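Local atomic coordinates of pullulanase (Klebsiella oxytoca, PDB entry 2YOC), a protein that hydrolyses the alpha-1,6-glucosidic linkages of pullulan and related branched glucans as an endo-acting debranching enzyme exported by a type 2 secretion system. Residues 168-172 against 270-275. Residues are numbered along the deposited sequence; the frame is centred on the assembly and turned at random.
Sequences HWVDK and GVLDDA
The carbonyl oxygen of W169 is gripped twice where the strand 167-169 meets the first turn of the helix 269-280. V271 N donates to W169 O at 2.9 Å, and a water donates to the same oxygen while accepting from G270 N, so early helical N-H groups are satisfied by the strand, directly and through solvent. The end of strand 167-169 thus supplies a backbone acceptor to the first turn of the helix. A second bond secures the chain after it has left the strand: K172 N points almost straight (174°) at D274 OD2, 2.7 Å away, reaching the carboxylate on its anti side and somewhat out of its plane. D274 can offer that oxygen because its CG lies anti to the backbone N (chi1 -178°). The CB, CG and CD of K172 run across the same oxygen, and K172 CG lies 3.3 Å from D274 OD2.

Between the two bonds, V271 packs against one face of the W169 indole. Its CG1 lies over the five-membered ring of W169, 3.6 Å from the centroid, in a CH-pi contact, whereas V271 CG2 lies beside W169 NE1 and K172 N. The bond from W169 NE1 to K172 O (3.2 Å) helps fix the indole; the oxygen lies in the ring plane, but the donor stands well above the K172 carbonyl plane. G270, lacking a side chain, lets the backbone of V170 come close, their CA atoms 3.8 Å apart.

Within the pullulanase N2 region, D171 OD1 turns to T174 N, R223 of helix 218-223 bonds to G270 O, and helix 241-244 packs against W169 and V271, while strand 260-267 pairs in parallel with 167-169 and leads into the helix.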
loop_
_atom_site.group_PDB
_atom_site.type_symbol
_atom_site.label_atom_id
_atom_site.label_comp_id
_atom_site.label_asym_id
_atom_site.label_seq_id
_atom_site.Cartn_x
_atom_site.Cartn_y
_atom_site.Cartn_z
ATOM N N HIS B 168 -30.470 18.689 30.228
ATOM C CA HIS B 168 -30.172 17.333 30.659
ATOM C C HIS B 168 -29.821 17.254 32.132
ATOM O O HIS B 168 -28.722 17.654 32.534
ATOM C CB HIS B 168 -28.975 16.782 29.823
ATOM C CG HIS B 168 -29.285 16.549 28.377
ATOM N ND1 HIS B 168 -29.215 15.298 27.828
ATOM C CD2 HIS B 168 -29.658 17.428 27.410
ATOM C CE1 HIS B 168 -29.556 15.443 26.554
ATOM N NE2 HIS B 168 -29.847 16.708 26.266
ATOM N N TRP B 169 -30.729 16.702 32.947
ATOM C CA TRP B 169 -30.422 16.497 34.362
ATOM C C TRP B 169 -29.670 15.134 34.420
ATOM O O TRP B 169 -30.265 14.057 34.348
ATOM C CB TRP B 169 -31.713 16.521 35.173
ATOM C CG TRP B 169 -31.546 16.702 36.657
ATOM C CD1 TRP B 169 -30.381 16.720 37.374
ATOM C CD2 TRP B 169 -32.610 16.862 37.611
ATOM N NE1 TRP B 169 -30.655 16.880 38.720
ATOM C CE2 TRP B 169 -32.014 16.988 38.888
ATOM C CE3 TRP B 169 -34.007 16.942 37.504
ATOM C CZ2 TRP B 169 -32.771 17.162 40.045
ATOM C CZ3 TRP B 169 -34.748 17.139 38.651
ATOM C CH2 TRP B 169 -34.135 17.216 39.904
ATOM N N VAL B 170 -28.356 15.214 34.420
ATOM C CA VAL B 170 -27.437 14.086 34.345
ATOM C C VAL B 170 -27.013 13.443 35.672
ATOM O O VAL B 170 -26.546 12.304 35.686
ATOM C CB VAL B 170 -26.255 14.432 33.440
ATOM C CG1 VAL B 170 -26.755 14.665 32.024
ATOM C CG2 VAL B 170 -25.500 15.655 33.969
ATOM N N ASP B 171 -27.137 14.178 36.770
ATOM C CA ASP B 171 -26.850 13.705 38.116
ATOM C C ASP B 171 -27.615 14.589 39.105
ATOM O O ASP B 171 -28.093 15.647 38.696
ATOM C CB ASP B 171 -25.336 13.620 38.416
ATOM C CG ASP B 171 -24.597 14.932 38.633
ATOM O OD1 ASP B 171 -25.075 15.762 39.426
ATOM O OD2 ASP B 171 -23.467 15.060 38.137
ATOM N N LYS B 172 -27.721 14.160 40.392
ATOM C CA LYS B 172 -28.416 14.866 41.467
ATOM C C LYS B 172 -28.166 16.391 41.444
ATOM O O LYS B 172 -29.118 17.168 41.477
ATOM C CB LYS B 172 -28.020 14.282 42.833
ATOM C CG LYS B 172 -28.593 12.893 43.164
ATOM C CD LYS B 172 -27.586 12.041 44.005
ATOM C CE LYS B 172 -28.232 11.003 44.900
ATOM N NZ LYS B 172 -27.265 9.957 45.340
ATOM N N GLY B 270 -30.375 10.601 33.268
ATOM C CA GLY B 270 -29.075 10.653 33.930
ATOM C C GLY B 270 -29.219 10.728 35.423
ATOM O O GLY B 270 -28.597 9.954 36.150
ATOM N N VAL B 271 -30.059 11.664 35.886
ATOM C CA VAL B 271 -30.301 11.812 37.312
ATOM C C VAL B 271 -31.024 10.550 37.878
ATOM O O VAL B 271 -30.622 10.059 38.939
ATOM C CB VAL B 271 -30.929 13.165 37.687
ATOM C CG1 VAL B 271 -32.258 13.380 36.980
ATOM C CG2 VAL B 271 -31.055 13.308 39.195
ATOM N N LEU B 272 -32.002 9.976 37.120
ATOM C CA LEU B 272 -32.694 8.742 37.536
ATOM C C LEU B 272 -31.699 7.631 37.790
ATOM O O LEU B 272 -31.837 6.949 38.803
ATOM C CB LEU B 272 -33.766 8.277 36.541
ATOM C CG LEU B 272 -34.949 9.201 36.392
ATOM C CD1 LEU B 272 -35.815 8.753 35.264
ATOM C CD2 LEU B 272 -35.743 9.273 37.661
ATOM N N ASP B 273 -30.651 7.489 36.929
ATOM C CA ASP B 273 -29.632 6.473 37.166
ATOM C C ASP B 273 -28.803 6.835 38.397
ATOM O O ASP B 273 -28.588 5.989 39.258
ATOM C CB ASP B 273 -28.764 6.169 35.916
ATOM C CG ASP B 273 -29.219 4.970 35.068
ATOM O OD1 ASP B 273 -30.247 4.345 35.418
ATOM O OD2 ASP B 273 -28.524 4.639 34.065
ATOM N N ASP B 274 -28.428 8.102 38.533
ATOM C CA ASP B 274 -27.601 8.588 39.644
ATOM C C ASP B 274 -28.286 8.532 41.003
ATOM O O ASP B 274 -27.604 8.323 42.006
ATOM C CB ASP B 274 -27.126 10.020 39.333
ATOM C CG ASP B 274 -26.211 10.661 40.356
ATOM O OD1 ASP B 274 -25.107 10.118 40.593
ATOM O OD2 ASP B 274 -26.549 11.753 40.844
ATOM N N ALA B 275 -29.618 8.735 41.046
ATOM C CA ALA B 275 -30.361 8.803 42.298
ATOM C C ALA B 275 -30.922 7.483 42.772
ATOM O O ALA B 275 -30.985 7.257 43.991
ATOM C CB ALA B 275 -31.473 9.842 42.190
HETATM O O HOH W 1 -29.947 13.176 31.783
#